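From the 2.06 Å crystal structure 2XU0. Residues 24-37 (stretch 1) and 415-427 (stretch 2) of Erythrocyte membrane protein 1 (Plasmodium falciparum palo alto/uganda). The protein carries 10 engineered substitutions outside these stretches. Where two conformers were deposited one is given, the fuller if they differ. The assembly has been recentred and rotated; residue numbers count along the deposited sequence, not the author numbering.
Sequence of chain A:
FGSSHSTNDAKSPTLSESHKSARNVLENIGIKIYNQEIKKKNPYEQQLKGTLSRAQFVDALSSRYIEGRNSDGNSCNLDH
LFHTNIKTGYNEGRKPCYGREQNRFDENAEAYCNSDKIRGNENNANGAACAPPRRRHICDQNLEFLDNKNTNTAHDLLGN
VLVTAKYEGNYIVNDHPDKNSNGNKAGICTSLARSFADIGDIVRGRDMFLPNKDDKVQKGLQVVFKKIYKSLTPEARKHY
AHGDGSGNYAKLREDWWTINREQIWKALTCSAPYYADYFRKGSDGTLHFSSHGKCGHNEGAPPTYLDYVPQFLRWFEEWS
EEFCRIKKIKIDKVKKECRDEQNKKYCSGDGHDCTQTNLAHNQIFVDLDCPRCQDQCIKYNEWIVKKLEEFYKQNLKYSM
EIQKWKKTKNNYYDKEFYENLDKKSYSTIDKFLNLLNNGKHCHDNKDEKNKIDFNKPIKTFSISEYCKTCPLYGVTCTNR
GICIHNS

Stretch 1 (24-37) NVLENIGIKIYNQE
Stretch 2 415-427: KEFYENLDKKSYS

Packing of two helical segments of Erythrocyte membrane protein 1, at least 380 residues apart in sequence wherever they touch. Residues 24-37 are helical throughout, within a helix that extends beyond both ends of the stretch; residues 415-423 form a second helix, and K424 (phi/psi -86/-174°) is the first residue to leave helical geometry. The axes approach to 10.0 Å, with N-to-C directions 133° apart, so the chains run in broadly opposing senses. The register is set by I29 and F417, whose CA atoms lie 6.7 Å apart. The two stretches bury 573 Å² between them, both sides summed, and no hydrogen bond crosses: apolar packing holds the centre.

F417 packs as a knob into a hole: the residue (chi1 -162°, t; chi2 102°) leaves its backbone sideways, but its ring reaches into a hole formed by L26, I29, G30 and I33. I29 (m, t) points toward the second stretch and lays CG2 over one ring face, 3.6 Å from the ring centroid and 17° off the normal, a CH-pi contact; I29 CG2 to F417 CE1 is 3.5 Å. The L26 carbonyl lies at the ring edge, near its plane, with L26 O 3.7 Å from F417 CZ. At G30, which has no side chain, the ring comes close to the backbone: G30 N is 3.7 Å from F417 CE1, while L26 O is already occupied by the helical bond from G30 N (2.8 Å). L26 (m, t) adds CD2 at 3.8 Å from F417 CZ, and I33 (m, m) brings CG1 to 3.8 Å from F417 CD1.

Further apolar contacts flank the knob. I29 CD1 meets L421 CD2 at 3.9 Å; L421 (m, t) starts sideways and its end comes nearer. I33 CD1 rests 3.8 Å from E416 CB, using the aliphatic base of an acidic residue. Beyond the second helix, Y426 (chi1 -34°, between wells; chi2 -63°) turns toward the first, and its CE2 lies 3.8 Å from CG1 of V25 (chi1 166°, t).

One polar residue, N420 (chi1 -86°, m; chi2 -86°), sits buried within the apolar packing and points toward the first helix. Its ND2 donates to E416 O (3.1 Å, N-H...acceptor angle 162°), one turn back, giving ND2 one partner within its own helix, while N420 CB packs 3.5 Å from I29 CG2. The backbone bond from N420 N to E416 O, also 3.1 Å, shares this acceptor.

Charged and polar side chains border the contact. K32 (m, t, t, p) and K424 (m, t, t, p) both point toward the opposing stretch. K32 NZ and K424 NZ stand 3.9 Å apart, an unfavourable pairing of like charges; K424 NZ also lies 4.0 Å from I29 CG1. K424 CD lies 4.2 Å from I29 CD1, so its methylenes pack on the isoleucine; K32 CD lies 4.0 Å from N420 OD1. Farther along the first helix, Q36 (m, t; chi3 -132°) approaches E416 (m, m; chi3 154°), with Q36 NE2 3.6 Å from E416 OE2, a loose polar approach.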

# COMPACT_ATOMS: atom_id res chain seq x y z
N ASN A 24 -0.09 -11.07 -5.04
CA ASN A 24 0.36 -12.45 -5.18
C ASN A 24 1.50 -12.59 -6.17
O ASN A 24 2.50 -13.26 -5.88
CB ASN A 24 -0.83 -13.42 -5.53
CG ASN A 24 -1.63 -13.77 -4.33
OD1 ASN A 24 -1.08 -13.88 -3.24
ND2 ASN A 24 -2.93 -13.93 -4.47
N VAL A 25 1.38 -11.93 -7.34
CA VAL A 25 2.45 -12.01 -8.35
C VAL A 25 3.75 -11.36 -7.83
O VAL A 25 4.81 -11.94 -7.99
CB VAL A 25 1.97 -11.43 -9.71
CG1 VAL A 25 3.13 -11.19 -10.68
CG2 VAL A 25 0.91 -12.35 -10.34
N LEU A 26 3.65 -10.21 -7.14
CA LEU A 26 4.85 -9.53 -6.65
C LEU A 26 5.51 -10.31 -5.53
O LEU A 26 6.73 -10.39 -5.50
CB LEU A 26 4.56 -8.05 -6.23
CG LEU A 26 3.97 -7.10 -7.30
CD1 LEU A 26 3.35 -5.85 -6.64
CD2 LEU A 26 4.98 -6.71 -8.33
N GLU A 27 4.70 -10.88 -4.62
CA GLU A 27 5.17 -11.72 -3.50
C GLU A 27 5.94 -12.94 -4.06
O GLU A 27 6.99 -13.35 -3.52
CB GLU A 27 3.97 -12.24 -2.69
CG GLU A 27 3.47 -11.29 -1.62
CD GLU A 27 4.25 -11.34 -0.32
OE1 GLU A 27 5.39 -11.86 -0.32
OE2 GLU A 27 3.74 -10.79 0.67
N ASN A 28 5.44 -13.49 -5.15
CA ASN A 28 6.11 -14.62 -5.78
C ASN A 28 7.46 -14.26 -6.37
O ASN A 28 8.40 -15.06 -6.27
CB ASN A 28 5.21 -15.38 -6.71
CG ASN A 28 4.23 -16.24 -5.97
OD1 ASN A 28 4.61 -17.09 -5.16
ND2 ASN A 28 2.95 -16.02 -6.18
N ILE A 29 7.60 -13.05 -6.90
CA ILE A 29 8.91 -12.62 -7.39
C ILE A 29 9.79 -12.25 -6.20
O ILE A 29 10.96 -12.59 -6.20
CB ILE A 29 8.81 -11.51 -8.49
CG1 ILE A 29 7.99 -12.03 -9.68
CG2 ILE A 29 10.22 -11.07 -8.92
CD1 ILE A 29 7.45 -10.91 -10.60
N GLY A 30 9.19 -11.66 -5.15
CA GLY A 30 9.88 -11.31 -3.90
C GLY A 30 10.56 -12.50 -3.24
O GLY A 30 11.66 -12.36 -2.70
N ILE A 31 9.90 -13.67 -3.24
CA ILE A 31 10.43 -14.93 -2.70
C ILE A 31 11.72 -15.27 -3.43
O ILE A 31 12.69 -15.65 -2.79
CB ILE A 31 9.43 -16.13 -2.92
CG1 ILE A 31 8.23 -16.02 -2.03
CG2 ILE A 31 10.14 -17.50 -2.68
CD1 ILE A 31 7.28 -17.09 -2.22
N LYS A 32 11.71 -15.19 -4.78
CA LYS A 32 12.88 -15.51 -5.59
C LYS A 32 14.03 -14.56 -5.25
O LYS A 32 15.14 -15.04 -5.03
CB LYS A 32 12.57 -15.47 -7.09
CG LYS A 32 11.57 -16.50 -7.54
CD LYS A 32 11.74 -16.78 -9.04
CE LYS A 32 10.81 -17.85 -9.55
NZ LYS A 32 9.43 -17.35 -9.76
N ILE A 33 13.75 -13.24 -5.14
CA ILE A 33 14.76 -12.24 -4.77
C ILE A 33 15.38 -12.54 -3.38
O ILE A 33 16.60 -12.52 -3.22
CB ILE A 33 14.21 -10.79 -4.88
CG1 ILE A 33 13.62 -10.48 -6.27
CG2 ILE A 33 15.23 -9.74 -4.42
CD1 ILE A 33 14.56 -10.78 -7.55
N TYR A 34 14.52 -12.82 -2.40
CA TYR A 34 14.94 -13.14 -1.04
C TYR A 34 15.83 -14.38 -1.06
O TYR A 34 16.88 -14.38 -0.41
CB TYR A 34 13.71 -13.32 -0.11
CG TYR A 34 14.06 -13.83 1.27
CD1 TYR A 34 13.88 -15.18 1.60
CD2 TYR A 34 14.64 -13.00 2.22
CE1 TYR A 34 14.23 -15.67 2.86
CE2 TYR A 34 15.01 -13.48 3.48
CZ TYR A 34 14.80 -14.82 3.79
OH TYR A 34 15.15 -15.30 5.03
N ASN A 35 15.41 -15.43 -1.79
CA ASN A 35 16.16 -16.69 -1.95
C ASN A 35 17.55 -16.48 -2.54
O ASN A 35 18.51 -17.04 -2.01
CB ASN A 35 15.37 -17.69 -2.79
CG ASN A 35 14.26 -18.35 -2.04
OD1 ASN A 35 14.22 -18.37 -0.81
ND2 ASN A 35 13.32 -18.93 -2.77
N GLN A 36 17.67 -15.63 -3.58
CA GLN A 36 18.98 -15.31 -4.18
C GLN A 36 19.89 -14.65 -3.15
O GLN A 36 21.07 -14.97 -3.08
CB GLN A 36 18.84 -14.37 -5.39
CG GLN A 36 18.40 -15.05 -6.68
CD GLN A 36 17.81 -14.06 -7.68
OE1 GLN A 36 16.74 -14.30 -8.25
NE2 GLN A 36 18.47 -12.93 -7.91
N GLU A 37 19.32 -13.73 -2.37
CA GLU A 37 20.02 -12.95 -1.37
C GLU A 37 20.55 -13.74 -0.18
O GLU A 37 21.56 -13.36 0.41
CB GLU A 37 19.13 -11.80 -0.91
CG GLU A 37 19.18 -10.61 -1.85
CD GLU A 37 20.55 -10.00 -2.11
OE1 GLU A 37 21.25 -9.68 -1.13
OE2 GLU A 37 20.92 -9.86 -3.30
N LYS A 415 17.08 -4.21 -10.13
CA LYS A 415 17.32 -4.82 -11.45
C LYS A 415 16.80 -6.24 -11.61
O LYS A 415 16.00 -6.46 -12.51
CB LYS A 415 18.80 -4.72 -11.86
CG LYS A 415 19.02 -4.77 -13.36
CD LYS A 415 20.49 -4.75 -13.71
CE LYS A 415 20.71 -4.37 -15.15
NZ LYS A 415 22.16 -4.39 -15.50
N GLU A 416 17.19 -7.20 -10.73
CA GLU A 416 16.72 -8.59 -10.82
C GLU A 416 15.20 -8.70 -10.78
O GLU A 416 14.65 -9.56 -11.48
CB GLU A 416 17.32 -9.49 -9.74
CG GLU A 416 18.77 -9.89 -9.96
CD GLU A 416 19.04 -10.92 -11.04
OE1 GLU A 416 20.16 -10.91 -11.60
OE2 GLU A 416 18.13 -11.74 -11.33
N PHE A 417 14.52 -7.84 -9.96
CA PHE A 417 13.04 -7.90 -9.87
C PHE A 417 12.40 -7.55 -11.21
O PHE A 417 11.54 -8.29 -11.69
CB PHE A 417 12.51 -6.97 -8.77
CG PHE A 417 11.10 -7.33 -8.38
CD1 PHE A 417 10.85 -8.04 -7.20
CD2 PHE A 417 10.01 -6.90 -9.13
CE1 PHE A 417 9.55 -8.33 -6.82
CE2 PHE A 417 8.71 -7.20 -8.75
CZ PHE A 417 8.49 -7.94 -7.62
N TYR A 418 12.81 -6.42 -11.81
CA TYR A 418 12.29 -5.99 -13.10
C TYR A 418 12.67 -7.01 -14.21
O TYR A 418 11.87 -7.21 -15.11
CB TYR A 418 12.65 -4.52 -13.42
CG TYR A 418 11.82 -3.53 -12.64
CD1 TYR A 418 10.51 -3.23 -13.02
CD2 TYR A 418 12.34 -2.86 -11.53
CE1 TYR A 418 9.73 -2.33 -12.29
CE2 TYR A 418 11.58 -1.94 -10.81
CZ TYR A 418 10.27 -1.68 -11.19
OH TYR A 418 9.51 -0.80 -10.46
N GLU A 419 13.82 -7.74 -14.04
CA GLU A 419 14.24 -8.82 -14.97
C GLU A 419 13.13 -9.91 -14.93
O GLU A 419 12.66 -10.33 -15.98
CB GLU A 419 15.60 -9.43 -14.53
CG GLU A 419 16.72 -9.30 -15.55
CD GLU A 419 17.99 -8.64 -15.05
OE1 GLU A 419 18.62 -9.17 -14.11
OE2 GLU A 419 18.39 -7.61 -15.65
N ASN A 420 12.68 -10.30 -13.72
CA ASN A 420 11.62 -11.29 -13.52
C ASN A 420 10.25 -10.87 -14.05
O ASN A 420 9.53 -11.73 -14.53
CB ASN A 420 11.52 -11.71 -12.07
CG ASN A 420 12.46 -12.83 -11.75
OD1 ASN A 420 12.14 -14.01 -11.93
ND2 ASN A 420 13.67 -12.48 -11.31
N LEU A 421 9.87 -9.58 -13.93
CA LEU A 421 8.59 -9.05 -14.44
C LEU A 421 8.56 -9.19 -15.95
O LEU A 421 7.52 -9.52 -16.53
CB LEU A 421 8.41 -7.55 -14.10
CG LEU A 421 7.88 -7.19 -12.74
CD1 LEU A 421 7.95 -5.70 -12.55
CD2 LEU A 421 6.44 -7.69 -12.56
N ASP A 422 9.70 -8.88 -16.59
CA ASP A 422 9.92 -8.97 -18.03
C ASP A 422 9.80 -10.41 -18.52
O ASP A 422 9.13 -10.62 -19.53
CB ASP A 422 11.28 -8.39 -18.41
CG ASP A 422 11.62 -8.56 -19.87
OD1 ASP A 422 11.11 -7.78 -20.70
OD2 ASP A 422 12.44 -9.46 -20.19
N LYS A 423 10.44 -11.38 -17.82
CA LYS A 423 10.40 -12.81 -18.13
C LYS A 423 8.95 -13.30 -18.21
O LYS A 423 8.62 -14.09 -19.09
CB LYS A 423 11.20 -13.64 -17.11
CG LYS A 423 12.67 -13.80 -17.50
CD LYS A 423 13.48 -14.48 -16.40
CE LYS A 423 14.96 -14.22 -16.56
NZ LYS A 423 15.69 -14.51 -15.30
N LYS A 424 8.09 -12.77 -17.31
CA LYS A 424 6.66 -13.02 -17.30
C LYS A 424 6.01 -11.99 -18.27
O LYS A 424 6.75 -11.32 -18.99
CB LYS A 424 6.13 -12.96 -15.86
CG LYS A 424 6.90 -13.91 -14.95
CD LYS A 424 6.49 -13.85 -13.48
CE LYS A 424 7.16 -14.94 -12.66
NZ LYS A 424 8.64 -14.75 -12.55
N SER A 425 4.70 -11.90 -18.38
CA SER A 425 4.16 -10.95 -19.39
C SER A 425 4.29 -9.41 -19.12
O SER A 425 4.16 -8.60 -20.05
CB SER A 425 2.71 -11.31 -19.74
OG SER A 425 1.87 -11.43 -18.60
N TYR A 426 4.67 -9.04 -17.88
CA TYR A 426 4.63 -7.70 -17.30
C TYR A 426 5.52 -6.54 -17.78
O TYR A 426 5.38 -5.45 -17.24
CB TYR A 426 4.47 -7.79 -15.78
CG TYR A 426 3.61 -8.99 -15.41
CD1 TYR A 426 2.28 -9.07 -15.81
CD2 TYR A 426 4.16 -10.10 -14.78
CE1 TYR A 426 1.52 -10.21 -15.58
CE2 TYR A 426 3.39 -11.23 -14.50
CZ TYR A 426 2.08 -11.29 -14.92
OH TYR A 426 1.31 -12.40 -14.65
N SER A 427 6.26 -6.69 -18.89
CA SER A 427 7.00 -5.55 -19.45
C SER A 427 6.00 -4.57 -20.09
O SER A 427 6.26 -3.37 -20.18
CB SER A 427 8.02 -6.01 -20.49
OG SER A 427 9.29 -6.17 -19.88